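Local structure of ammonium transporter (Kuenenia stuttgartiensis, 6EU6) at residues N3-I8 / L228-V233; L11-A16 / F97-V102; L52-V57 / F103-A108; W142-L147 / A167-S172. The protein probably senses ammonium at the membrane through a transporter-like Amt domain and relays the signal to histidine kinase output. One frame throughout, in Å; residues are numbered along the deposited sequence. Where two conformers were deposited one is given.

Interactions 1 to 3 are linked in series by shared helices: helix 2-34 supplies residues to interactions 1 and 2, and helix 93-114 to interactions 2 and 3. Centres of interactions 1 and 2 lie about 13 Å apart, as do those of 2 and 3, whereas 1 and 3 are about 26 Å apart. Along the sequence the segments of 2 and 3 alternate, those of 4 follow, and 228-233 comes last, so interaction 1 encloses the rest. Interactions 1 to 3 also touch a neighbouring subunit. Interaction 4 does not; it lies about 15 Å from interaction 3, where F103 meets W144 and V170. The contacts thus run from the trimer interface to the interior of one subunit.

Interaction 1 of 4, residues N3-I8 / L228-V233; sequences NIQINI and LLRVSV
Q5 and I8, one turn apart on helix 2-34, meet V231 of the loop before helix 234-261. The polar contact is a weak hydrogen bond: Q5 NE2 donates to V231 O at 3.1 Å, bent to 135° at the hydrogen. The chain of Q5 leaves the helix with CG anti to the backbone N (chi1 -174°) and then folds at chi2, which swings the amide over to the loop. Its NE2 also bonds N9 OD1, an acceptor that takes the V231 backbone N as well, while the strongest polar partner of the side chain is N7 ND2 of a neighbouring subunit, which bonds OE1. A lysine in place of Q5 is likely to lose the bond to that N7, leaving the intersubunit amide without its acceptor.

The apolar contact is tight. I8 CG2 presses on V231 CG2 at 3.3 Å, closer than usual van der Waals packing, with the two side chains crossing at about a right angle. V231 CG2 also lies 3.5 Å from I8 O.

Charge enters through R230. Its guanidinium lies near the Q5 amide in one of two modelled conformers, so the approach is uncertain, and both facing groups are donors and do not bond.

N9 OD1, bonded by both Q5 NE2 and V231 N, thus ties the loop to helix 2-34, with the methyl contact and the weak amide bond added, while Q5 OE1 reaches the neighbouring subunit.

Interaction 2 of 4, residues L11-A16 / F97-V102; sequences LWVIMA and FFFQMV
Through V13, I14 and A16 on one side and F98 and F99 on the other, segments 11-16 and 97-102 pack as near-parallel helices, their axes 8.9 Å apart at closest approach and inclined by 24°. Both belong to the transmembrane helix bundle of the Amt fold, and the contact joins the first helix of the chain, 2-34, to helix 93-114.

The side-chain contacts are all apolar and buried, and F99 carries most of them. With its CG anti to the backbone N (chi1 -170°), the side chain extends across to helix 2-34 and crosses V13 at about a right angle. V13 CG1 rests against F99 CB at 3.8 Å and reaches the start of the ring at CG. Farther out, F99 CE1 meets A16 CB at 3.9 Å, so V13 and A16, three residues apart, take successive parts of one phenyl group. The methyl of A16 is shared, since it also lies above one face of the W12 indole, offset toward the rim.

A second pair sits beside the first. I14 CB points away from helix 93-114, but its chain turns back at chi2 (72°) and brings CD1 to F98 CD2 at 3.9 Å. The F98 ring then meets F221 of a neighbouring subunit edge-to-face, and I14 packs on I235 of that same subunit, so this side of the helix pair forms part of the trimer interface. One backbone atom joins the packing: V13 O lies 3.7 Å from F99 CD1, approaching the ring obliquely.

Interaction 3 of 4, residues L52-V57 / F103-A108; sequences LISSLV and FASTAA
S54 and S105 meet through their hydroxyls where segments 52-57 and 103-108, on helices 40-67 and 93-114, cross at 133°, roughly antiparallel but strongly inclined. The serine CA atoms are 5.3 Å apart, a close approach that the small side chains allow, and the local axes come within 8.9 Å.

The direct polar link is a hydrogen bond between S54 OG and S105 OG at 2.7 Å, in which either hydroxyl could be the donor. S54 directs its OG into the gap between backbone N and carbonyl carbon (chi1 68°), from where it can meet the neighbouring helix. D50 O and M101 O, one turn back, are further acceptors for S54 OG and S105 OG respectively. The two protons must be divided among these carbonyls and the OG-OG bond, which probably limits rotation of the buried hydroxyls.

A second polar route runs through water. One molecule lies 2.7 Å from S54 OG and 2.8 Å from S105 O and can donate to both, although it has more acceptors within range than protons to give. S105 O also receives a weak bond from Q24 NE2, bringing helix 2-34 into the network.

Apolar packing adds little: S54 CB faces A108 CB at 4.3 Å, a loose touch. S55, the next residue, turns its polar end elsewhere, to T51 O and to N243 of a neighbouring subunit.

Such a serine pair, backed by carbonyls of the preceding turn, is an interhelical polar contact of the kind that joins closely packed helices in membrane bundles, here within the Amt fold.

Interaction 4 of 4, residues W142-L147 / A167-S172; sequences WAWGNL and ATVVHS
W144 lays the face of its indole against V169, the two side chains approaching from opposite directions at the end of helix 121-144 and the start of helix 167-185. From CB the chain turns with CG anti to the carbonyl carbon (chi1 -73°), which sends the ring system toward V169. At the ring fusion, CD2 lies 4.0 Å from V169 CG1 and CE2 3.7 Å from V169 CG2. NE1, in the five-membered ring, bonds D163 O, which helps fix the rotation of the indole. Farther out, CZ2 meets V169 CB at 3.8 Å, CZ3 meets V169 CG1 at 3.6 Å, and CE3 and CH2 also lie against CG1. That methyl stands over the six-membered ring in a CH-pi contact, 3.7 Å from its centroid and 12° off the normal. The other methyl, CG2, also packs on A143 CB at 3.6 Å. With an alanine here, the methyls of V169 would probably lose their aromatic face and D163 O its indole N-H. The indole also touches F103, itself stacked on another phenylalanine, and H171 bonds H326. Such a phenylalanine pair and twin histidines mark the substrate path of Amt proteins, where this contact probably helps form the ammonium recruitment site.

Interaction 1 of 4, residues N3-I8 / L228-V233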
loop_
_atom_site.group_PDB
_atom_site.type_symbol
_atom_site.label_atom_id
_atom_site.label_comp_id
_atom_site.label_asym_id
_atom_site.label_seq_id
_atom_site.Cartn_x
_atom_site.Cartn_y
_atom_site.Cartn_z
ATOM N N ASN A 3 24.910 8.445 17.052
ATOM C CA ASN A 3 24.705 8.788 15.646
ATOM C C ASN A 3 24.010 7.662 14.902
ATOM O O ASN A 3 23.193 7.904 14.079
ATOM C CB ASN A 3 25.972 9.278 14.891
ATOM C CG ASN A 3 27.262 9.021 15.653
ATOM O OD1 ASN A 3 27.583 9.714 16.638
ATOM N ND2 ASN A 3 28.019 8.016 15.204
ATOM N N ILE A 4 24.292 6.427 15.232
ATOM C CA ILE A 4 23.560 5.323 14.651
ATOM C C ILE A 4 22.100 5.291 15.115
ATOM O O ILE A 4 21.214 5.049 14.263
ATOM C CB ILE A 4 24.270 4.000 14.919
ATOM C CG1 ILE A 4 25.552 3.991 14.090
ATOM C CG2 ILE A 4 23.423 2.822 14.510
ATOM C CD1 ILE A 4 26.367 2.746 14.261
ATOM N N GLN A 5 21.831 5.490 16.424
ATOM C CA GLN A 5 20.450 5.611 16.910
ATOM C C GLN A 5 19.678 6.772 16.220
ATOM O O GLN A 5 18.490 6.638 15.890
ATOM C CB GLN A 5 20.387 5.735 18.440
ATOM C CG GLN A 5 18.921 5.720 19.003
ATOM C CD GLN A 5 18.094 4.389 18.937
ATOM O OE1 GLN A 5 18.557 3.257 19.251
ATOM N NE2 GLN A 5 16.838 4.534 18.548
ATOM N N ILE A 6 20.357 7.886 15.974
ATOM C CA ILE A 6 19.727 8.998 15.267
ATOM C C ILE A 6 19.332 8.570 13.849
ATOM O O ILE A 6 18.234 8.911 13.392
ATOM C CB ILE A 6 20.636 10.217 15.191
ATOM C CG1 ILE A 6 20.711 10.919 16.571
ATOM C CG2 ILE A 6 20.111 11.207 14.160
ATOM C CD1 ILE A 6 21.767 12.028 16.652
ATOM N N ASN A 7 20.205 7.810 13.174
ATOM C CA ASN A 7 19.917 7.272 11.839
ATOM C C ASN A 7 18.711 6.326 11.811
ATOM O O ASN A 7 17.897 6.408 10.925
ATOM C CB ASN A 7 21.096 6.505 11.255
ATOM C CG ASN A 7 22.162 7.430 10.746
ATOM O OD1 ASN A 7 21.908 8.612 10.632
ATOM N ND2 ASN A 7 23.356 6.888 10.440
ATOM N N ILE A 8 18.618 5.459 12.795
ATOM C CA ILE A 8 17.491 4.517 12.931
ATOM C C ILE A 8 16.190 5.332 13.157
ATOM O O ILE A 8 15.129 4.933 12.702
ATOM C CB ILE A 8 17.798 3.653 14.152
ATOM C CG1 ILE A 8 18.885 2.662 13.779
ATOM C CG2 ILE A 8 16.610 2.938 14.681
ATOM C CD1 ILE A 8 19.472 1.969 15.005
ATOM N N LEU A 228 6.172 8.146 18.334
ATOM C CA LEU A 228 7.289 7.944 19.261
ATOM C C LEU A 228 8.487 8.813 18.888
ATOM O O LEU A 228 9.302 9.190 19.733
ATOM C CB LEU A 228 7.714 6.485 19.272
ATOM C CG LEU A 228 6.696 5.528 19.875
ATOM C CD1 LEU A 228 7.155 4.089 19.750
ATOM C CD2 LEU A 228 6.442 5.838 21.340
ATOM N N LEU A 229 8.606 9.147 17.607
ATOM C CA LEU A 229 9.726 9.925 17.102
ATOM C C LEU A 229 11.087 9.248 17.322
ATOM O O LEU A 229 12.083 9.862 17.193
ATOM C CB LEU A 229 9.691 11.348 17.646
ATOM C CG LEU A 229 8.461 12.114 17.246
ATOM C CD1 LEU A 229 8.458 13.495 17.886
ATOM C CD2 LEU A 229 8.306 12.226 15.741
ATOM N N ARG A 230 11.086 7.951 17.613
ATOM C CA ARG A 230 12.321 7.212 17.862
ATOM C C ARG A 230 11.957 5.739 17.852
ATOM O O ARG A 230 10.789 5.388 17.984
ATOM C CB ARG A 230 12.967 7.566 19.207
ATOM C CG ARG A 230 12.323 6.883 20.405
ATOM C CD ARG A 230 13.094 7.190 21.684
ATOM N NE ARG A 230 14.410 7.643 21.294
ATOM C CZ ARG A 230 15.444 6.837 21.054
ATOM N NH1 ARG A 230 15.336 5.497 21.232
ATOM N NH2 ARG A 230 16.575 7.393 20.655
ATOM N N VAL A 231 12.949 4.882 17.674
ATOM C CA VAL A 231 12.692 3.465 17.697
ATOM C C VAL A 231 13.057 2.957 19.035
ATOM O O VAL A 231 14.163 3.158 19.464
ATOM C CB VAL A 231 13.569 2.737 16.665
ATOM C CG1 VAL A 231 13.205 1.274 16.629
ATOM C CG2 VAL A 231 13.442 3.385 15.287
ATOM N N SER A 232 12.129 2.284 19.689
ATOM C CA SER A 232 12.384 1.536 20.944
ATOM C C SER A 232 11.489 0.317 20.891
ATOM O O SER A 232 10.636 0.182 20.028
ATOM C CB SER A 232 12.043 2.332 22.206
ATOM O OG SER A 232 10.796 3.021 22.145
ATOM N N VAL A 233 11.646 -0.526 21.859
ATOM C CA VAL A 233 10.718 -1.626 22.159
ATOM C C VAL A 233 9.236 -1.183 22.222
ATOM O O VAL A 233 8.288 -1.924 21.899
ATOM C CB VAL A 233 11.209 -2.300 23.476
ATOM C CG1 VAL A 233 12.712 -2.603 23.369
ATOM C CG2 VAL A 233 11.042 -1.398 24.674
#

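Interaction 2 of 4, residues L11-A16 / F97-V102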
loop_
_atom_site.group_PDB
_atom_site.type_symbol
_atom_site.label_atom_id
_atom_site.label_comp_id
_atom_site.label_asym_id
_atom_site.label_seq_id
_atom_site.Cartn_x
_atom_site.Cartn_y
_atom_site.Cartn_z
ATOM N N LEU A 11 15.027 6.797 9.945
ATOM C CA LEU A 11 14.472 5.769 9.138
ATOM C C LEU A 11 13.021 5.493 9.539
ATOM O O LEU A 11 12.138 5.396 8.653
ATOM C CB LEU A 11 15.315 4.512 9.239
ATOM C CG LEU A 11 14.825 3.262 8.494
ATOM C CD1 LEU A 11 14.570 3.568 7.028
ATOM C CD2 LEU A 11 15.864 2.145 8.661
ATOM N N TRP A 12 12.773 5.330 10.854
ATOM C CA TRP A 12 11.425 4.965 11.280
ATOM C C TRP A 12 10.454 6.137 11.032
ATOM O O TRP A 12 9.372 5.961 10.436
ATOM C CB TRP A 12 11.386 4.510 12.709
ATOM C CG TRP A 12 9.971 4.322 13.270
ATOM C CD1 TRP A 12 9.490 4.809 14.455
ATOM C CD2 TRP A 12 8.876 3.607 12.667
ATOM N NE1 TRP A 12 8.198 4.460 14.625
ATOM C CE2 TRP A 12 7.789 3.699 13.561
ATOM C CE3 TRP A 12 8.705 2.903 11.435
ATOM C CZ2 TRP A 12 6.528 3.127 13.282
ATOM C CZ3 TRP A 12 7.444 2.332 11.144
ATOM C CH2 TRP A 12 6.369 2.445 12.092
ATOM N N VAL A 13 10.846 7.355 11.422
ATOM C CA VAL A 13 9.955 8.488 11.287
ATOM C C VAL A 13 9.590 8.680 9.824
ATOM O O VAL A 13 8.454 8.981 9.496
ATOM C CB VAL A 13 10.550 9.733 11.958
ATOM C CG1 VAL A 13 9.758 10.977 11.633
ATOM C CG2 VAL A 13 10.556 9.516 13.480
ATOM N N ILE A 14 10.561 8.527 8.927
ATOM C CA ILE A 14 10.298 8.764 7.498
ATOM C C ILE A 14 9.446 7.635 6.915
ATOM O O ILE A 14 8.502 7.879 6.150
ATOM C CB ILE A 14 11.607 9.101 6.690
ATOM C CG1 ILE A 14 11.315 9.937 5.498
ATOM C CG2 ILE A 14 12.253 7.845 6.202
ATOM C CD1 ILE A 14 10.931 11.361 5.759
ATOM N N MET A 15 9.700 6.412 7.342
ATOM C CA MET A 15 8.838 5.284 6.917
ATOM C C MET A 15 7.375 5.493 7.379
ATOM O O MET A 15 6.417 5.329 6.611
ATOM C CB MET A 15 9.367 3.945 7.435
ATOM C CG MET A 15 10.182 3.118 6.442
ATOM S SD MET A 15 9.193 2.736 4.892
ATOM C CE MET A 15 7.437 2.661 5.185
ATOM N N ALA A 16 7.211 5.832 8.646
ATOM C CA ALA A 16 5.898 6.145 9.203
ATOM C C ALA A 16 5.264 7.264 8.452
ATOM O O ALA A 16 4.070 7.225 8.195
ATOM C CB ALA A 16 6.031 6.488 10.679
ATOM N N PHE A 97 9.929 17.192 9.826
ATOM C CA PHE A 97 9.173 18.139 9.034
ATOM C C PHE A 97 8.159 17.418 8.098
ATOM O O PHE A 97 6.983 17.814 8.031
ATOM C CB PHE A 97 10.121 18.967 8.197
ATOM C CG PHE A 97 9.495 20.146 7.570
ATOM C CD1 PHE A 97 8.889 20.066 6.349
ATOM C CD2 PHE A 97 9.599 21.388 8.175
ATOM C CE1 PHE A 97 8.316 21.168 5.747
ATOM C CE2 PHE A 97 9.073 22.499 7.553
ATOM C CZ PHE A 97 8.394 22.383 6.345
ATOM N N PHE A 98 8.601 16.335 7.451
ATOM C CA PHE A 98 7.730 15.682 6.515
ATOM C C PHE A 98 6.623 14.929 7.243
ATOM O O PHE A 98 5.476 14.913 6.777
ATOM C CB PHE A 98 8.514 14.738 5.595
ATOM C CG PHE A 98 7.651 14.099 4.535
ATOM C CD1 PHE A 98 6.865 14.876 3.674
ATOM C CD2 PHE A 98 7.519 12.732 4.470
ATOM C CE1 PHE A 98 5.995 14.304 2.758
ATOM C CE2 PHE A 98 6.660 12.147 3.537
ATOM C CZ PHE A 98 5.910 12.929 2.676
ATOM N N PHE A 99 6.999 14.277 8.334
ATOM C CA PHE A 99 6.045 13.647 9.246
ATOM C C PHE A 99 4.931 14.591 9.682
ATOM O O PHE A 99 3.741 14.292 9.537
ATOM C CB PHE A 99 6.785 13.038 10.415
ATOM C CG PHE A 99 5.921 12.152 11.312
ATOM C CD1 PHE A 99 5.598 10.867 10.949
ATOM C CD2 PHE A 99 5.444 12.619 12.506
ATOM C CE1 PHE A 99 4.806 10.036 11.807
ATOM C CE2 PHE A 99 4.686 11.805 13.359
ATOM C CZ PHE A 99 4.334 10.508 12.989
ATOM N N GLN A 100 5.302 15.795 10.064
ATOM C CA GLN A 100 4.298 16.724 10.499
ATOM C C GLN A 100 3.537 17.253 9.278
ATOM O O GLN A 100 2.394 17.578 9.413
ATOM C CB GLN A 100 4.928 17.881 11.293
ATOM C CG GLN A 100 5.615 17.471 12.601
ATOM C CD GLN A 100 4.613 16.879 13.602
ATOM O OE1 GLN A 100 3.456 17.205 13.580
ATOM N NE2 GLN A 100 5.070 15.959 14.436
ATOM N N MET A 101 4.154 17.339 8.079
ATOM C CA MET A 101 3.407 17.746 6.907
ATOM C C MET A 101 2.268 16.775 6.595
ATOM O O MET A 101 1.158 17.186 6.276
ATOM C CB MET A 101 4.339 17.883 5.671
ATOM C CG MET A 101 3.637 18.316 4.403
ATOM S SD MET A 101 4.829 18.458 3.027
ATOM C CE MET A 101 5.545 19.997 3.571
ATOM N N VAL A 102 2.565 15.472 6.636
ATOM C CA VAL A 102 1.510 14.534 6.315
ATOM C C VAL A 102 0.422 14.512 7.432
ATOM O O VAL A 102 -0.733 14.217 7.163
ATOM C CB VAL A 102 2.043 13.130 5.940
ATOM C CG1 VAL A 102 2.915 13.236 4.683
ATOM C CG2 VAL A 102 2.827 12.472 7.044
#

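Interaction 3 of 4, residues L52-V57 / F103-A108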
loop_
_atom_site.group_PDB
_atom_site.type_symbol
_atom_site.label_atom_id
_atom_site.label_comp_id
_atom_site.label_asym_id
_atom_site.label_seq_id
_atom_site.Cartn_x
_atom_site.Cartn_y
_atom_site.Cartn_z
ATOM N N LEU A 52 -2.050 18.371 -2.673
ATOM C CA LEU A 52 -1.154 19.373 -3.290
ATOM C C LEU A 52 -1.075 20.668 -2.396
ATOM O O LEU A 52 0.032 21.127 -2.084
ATOM C CB LEU A 52 -1.608 19.779 -4.694
ATOM C CG LEU A 52 -2.003 18.590 -5.631
ATOM C CD1 LEU A 52 -2.517 19.088 -6.923
ATOM C CD2 LEU A 52 -0.799 17.725 -5.851
ATOM N N ILE A 53 -2.259 21.170 -2.027
ATOM C CA ILE A 53 -2.442 22.443 -1.310
ATOM C C ILE A 53 -1.882 22.384 0.100
ATOM O O ILE A 53 -1.107 23.262 0.520
ATOM C CB ILE A 53 -3.908 22.865 -1.259
ATOM C CG1 ILE A 53 -4.551 23.019 -2.649
ATOM C CG2 ILE A 53 -4.076 24.207 -0.535
ATOM C CD1 ILE A 53 -3.804 23.932 -3.600
ATOM N N SER A 54 -2.209 21.312 0.815
ATOM C CA SER A 54 -1.795 21.155 2.189
ATOM C C SER A 54 -0.280 21.073 2.259
ATOM O O SER A 54 0.345 21.649 3.133
ATOM C CB SER A 54 -2.558 19.990 2.854
ATOM O OG SER A 54 -2.212 18.730 2.327
ATOM N N SER A 55 0.347 20.399 1.286
ATOM C CA SER A 55 1.809 20.271 1.296
ATOM C C SER A 55 2.430 21.655 1.156
ATOM O O SER A 55 3.364 21.982 1.847
ATOM C CB SER A 55 2.309 19.434 0.127
ATOM O OG SER A 55 1.960 18.043 0.217
ATOM N N LEU A 56 1.984 22.420 0.199
ATOM C CA LEU A 56 2.645 23.703 -0.050
ATOM C C LEU A 56 2.350 24.744 1.059
ATOM O O LEU A 56 3.227 25.491 1.467
ATOM C CB LEU A 56 2.240 24.291 -1.398
ATOM C CG LEU A 56 2.713 23.542 -2.643
ATOM C CD1 LEU A 56 2.222 24.297 -3.853
ATOM C CD2 LEU A 56 4.190 23.488 -2.677
ATOM N N VAL A 57 1.129 24.763 1.559
ATOM C CA VAL A 57 0.763 25.749 2.594
ATOM C C VAL A 57 1.489 25.402 3.880
ATOM O O VAL A 57 1.970 26.271 4.609
ATOM C CB VAL A 57 -0.753 25.792 2.757
ATOM C CG1 VAL A 57 -1.163 26.597 4.017
ATOM C CG2 VAL A 57 -1.383 26.333 1.512
ATOM N N PHE A 103 0.799 14.762 8.692
ATOM C CA PHE A 103 -0.234 15.065 9.723
ATOM C C PHE A 103 -1.170 16.211 9.315
ATOM O O PHE A 103 -2.387 16.111 9.400
ATOM C CB PHE A 103 0.448 15.314 11.091
ATOM C CG PHE A 103 0.703 14.070 11.883
ATOM C CD1 PHE A 103 1.101 12.905 11.263
ATOM C CD2 PHE A 103 0.614 14.087 13.250
ATOM C CE1 PHE A 103 1.335 11.756 11.984
ATOM C CE2 PHE A 103 0.784 12.920 13.973
ATOM C CZ PHE A 103 1.176 11.766 13.347
ATOM N N ALA A 104 -0.598 17.309 8.826
ATOM C CA ALA A 104 -1.388 18.444 8.416
ATOM C C ALA A 104 -2.301 18.047 7.243
ATOM O O ALA A 104 -3.454 18.465 7.223
ATOM C CB ALA A 104 -0.524 19.655 8.009
ATOM N N SER A 105 -1.790 17.258 6.286
ATOM C CA SER A 105 -2.604 16.819 5.208
ATOM C C SER A 105 -3.787 15.965 5.664
ATOM O O SER A 105 -4.842 15.942 4.978
ATOM C CB SER A 105 -1.762 16.040 4.205
ATOM O OG SER A 105 -0.780 16.937 3.659
ATOM N N THR A 106 -3.548 15.166 6.680
ATOM C CA THR A 106 -4.632 14.361 7.331
ATOM C C THR A 106 -5.738 15.270 7.897
ATOM O O THR A 106 -6.908 15.102 7.669
ATOM C CB THR A 106 -4.065 13.444 8.401
ATOM O OG1 THR A 106 -2.983 12.700 7.855
ATOM C CG2 THR A 106 -5.070 12.474 8.882
ATOM N N ALA A 107 -5.319 16.242 8.660
ATOM C CA ALA A 107 -6.268 17.189 9.285
ATOM C C ALA A 107 -7.097 17.875 8.227
ATOM O O ALA A 107 -8.291 17.989 8.332
ATOM C CB ALA A 107 -5.491 18.207 10.108
ATOM N N ALA A 108 -6.464 18.221 7.128
ATOM C CA ALA A 108 -7.178 19.023 6.160
ATOM C C ALA A 108 -8.118 18.234 5.279
ATOM O O ALA A 108 -9.125 18.762 4.788
ATOM C CB ALA A 108 -6.125 19.716 5.296
HETATM O O HOH W 1 -4.569 17.386 2.574
#

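Interaction 4 of 4, residues W142-L147 / A167-S172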
loop_
_atom_site.group_PDB
_atom_site.type_symbol
_atom_site.label_atom_id
_atom_site.label_comp_id
_atom_site.label_asym_id
_atom_site.label_seq_id
_atom_site.Cartn_x
_atom_site.Cartn_y
_atom_site.Cartn_z
ATOM N N TRP A 142 -0.232 25.383 20.318
ATOM C CA TRP A 142 -0.723 25.391 21.704
ATOM C C TRP A 142 -0.475 24.070 22.375
ATOM O O TRP A 142 -0.126 24.035 23.570
ATOM C CB TRP A 142 -2.187 25.765 21.769
ATOM C CG TRP A 142 -2.502 27.088 21.200
ATOM C CD1 TRP A 142 -1.600 28.071 20.829
ATOM C CD2 TRP A 142 -3.791 27.596 20.883
ATOM N NE1 TRP A 142 -2.280 29.145 20.279
ATOM C CE2 TRP A 142 -3.622 28.868 20.329
ATOM C CE3 TRP A 142 -5.079 27.090 20.997
ATOM C CZ2 TRP A 142 -4.688 29.623 19.883
ATOM C CZ3 TRP A 142 -6.104 27.848 20.583
ATOM C CH2 TRP A 142 -5.910 29.081 20.023
ATOM N N ALA A 143 -0.692 22.986 21.601
ATOM C CA ALA A 143 -0.689 21.586 22.130
ATOM C C ALA A 143 0.650 20.940 22.046
ATOM O O ALA A 143 1.094 20.219 22.948
ATOM C CB ALA A 143 -1.741 20.754 21.377
ATOM N N TRP A 144 1.391 21.290 20.993
ATOM C CA TRP A 144 2.618 20.597 20.681
ATOM C C TRP A 144 3.813 21.531 20.411
ATOM O O TRP A 144 4.808 21.074 19.910
ATOM C CB TRP A 144 2.392 19.780 19.372
ATOM C CG TRP A 144 1.523 18.542 19.488
ATOM C CD1 TRP A 144 1.040 17.953 20.619
ATOM C CD2 TRP A 144 1.059 17.753 18.400
ATOM N NE1 TRP A 144 0.270 16.825 20.302
ATOM C CE2 TRP A 144 0.303 16.676 18.942
ATOM C CE3 TRP A 144 1.232 17.834 17.019
ATOM C CZ2 TRP A 144 -0.268 15.709 18.157
ATOM C CZ3 TRP A 144 0.680 16.858 16.216
ATOM C CH2 TRP A 144 -0.106 15.811 16.795
ATOM N N GLY A 145 3.707 22.836 20.660
ATOM C CA GLY A 145 4.759 23.740 20.321
ATOM C C GLY A 145 6.045 23.576 21.133
ATOM O O GLY A 145 7.078 24.181 20.839
ATOM N N ASN A 146 6.033 22.669 22.089
ATOM C CA ASN A 146 7.285 22.315 22.761
ATOM C C ASN A 146 8.158 21.345 21.993
ATOM O O ASN A 146 9.215 21.009 22.459
ATOM C CB ASN A 146 6.991 21.679 24.123
ATOM C CG ASN A 146 6.236 20.346 24.014
ATOM O OD1 ASN A 146 5.268 20.195 23.322
ATOM N ND2 ASN A 146 6.652 19.441 24.748
ATOM N N LEU A 147 7.690 20.795 20.879
ATOM C CA LEU A 147 8.263 19.486 20.434
ATOM C C LEU A 147 9.548 19.644 19.618
ATOM O O LEU A 147 10.375 18.772 19.600
ATOM C CB LEU A 147 7.238 18.746 19.558
ATOM C CG LEU A 147 7.290 17.257 19.242
ATOM C CD1 LEU A 147 7.118 16.433 20.499
ATOM C CD2 LEU A 147 6.130 16.990 18.262
ATOM N N ALA A 167 -5.338 12.929 18.367
ATOM C CA ALA A 167 -6.764 12.727 18.406
ATOM C C ALA A 167 -7.548 14.067 18.317
ATOM O O ALA A 167 -8.581 14.176 17.617
ATOM C CB ALA A 167 -7.169 11.972 19.666
ATOM N N THR A 168 -7.035 15.057 19.044
ATOM C CA THR A 168 -7.553 16.397 19.026
ATOM C C THR A 168 -6.820 17.230 17.960
ATOM O O THR A 168 -7.453 17.837 17.107
ATOM C CB THR A 168 -7.438 17.069 20.438
ATOM O OG1 THR A 168 -8.331 16.404 21.355
ATOM C CG2 THR A 168 -7.877 18.467 20.355
ATOM N N VAL A 169 -5.513 17.220 17.989
ATOM C CA VAL A 169 -4.716 18.143 17.172
ATOM C C VAL A 169 -4.979 17.916 15.662
ATOM O O VAL A 169 -5.127 18.878 14.895
ATOM C CB VAL A 169 -3.242 17.976 17.496
ATOM C CG1 VAL A 169 -2.351 18.840 16.552
ATOM C CG2 VAL A 169 -2.979 18.452 18.913
ATOM N N VAL A 170 -5.068 16.652 15.254
ATOM C CA VAL A 170 -5.419 16.303 13.888
ATOM C C VAL A 170 -6.934 16.098 13.719
ATOM O O VAL A 170 -7.589 16.754 12.922
ATOM C CB VAL A 170 -4.599 15.082 13.430
ATOM C CG1 VAL A 170 -5.027 14.624 12.017
ATOM C CG2 VAL A 170 -3.101 15.479 13.373
ATOM N N HIS A 171 -7.499 15.132 14.433
ATOM C CA HIS A 171 -8.758 14.596 14.069
ATOM C C HIS A 171 -9.902 15.496 14.519
ATOM O O HIS A 171 -10.754 15.857 13.739
ATOM C CB HIS A 171 -8.796 13.175 14.640
ATOM C CG HIS A 171 -7.873 12.263 13.880
ATOM N ND1 HIS A 171 -8.081 11.921 12.565
ATOM C CD2 HIS A 171 -6.744 11.633 14.258
ATOM C CE1 HIS A 171 -7.120 11.119 12.163
ATOM N NE2 HIS A 171 -6.272 10.964 13.157
ATOM N N SER A 172 -9.968 15.848 15.797
ATOM C CA SER A 172 -11.069 16.777 16.222
ATOM C C SER A 172 -10.975 18.114 15.539
ATOM O O SER A 172 -11.990 18.665 15.037
ATOM C CB SER A 172 -11.164 16.915 17.733
ATOM O OG SER A 172 -11.530 15.662 18.273
#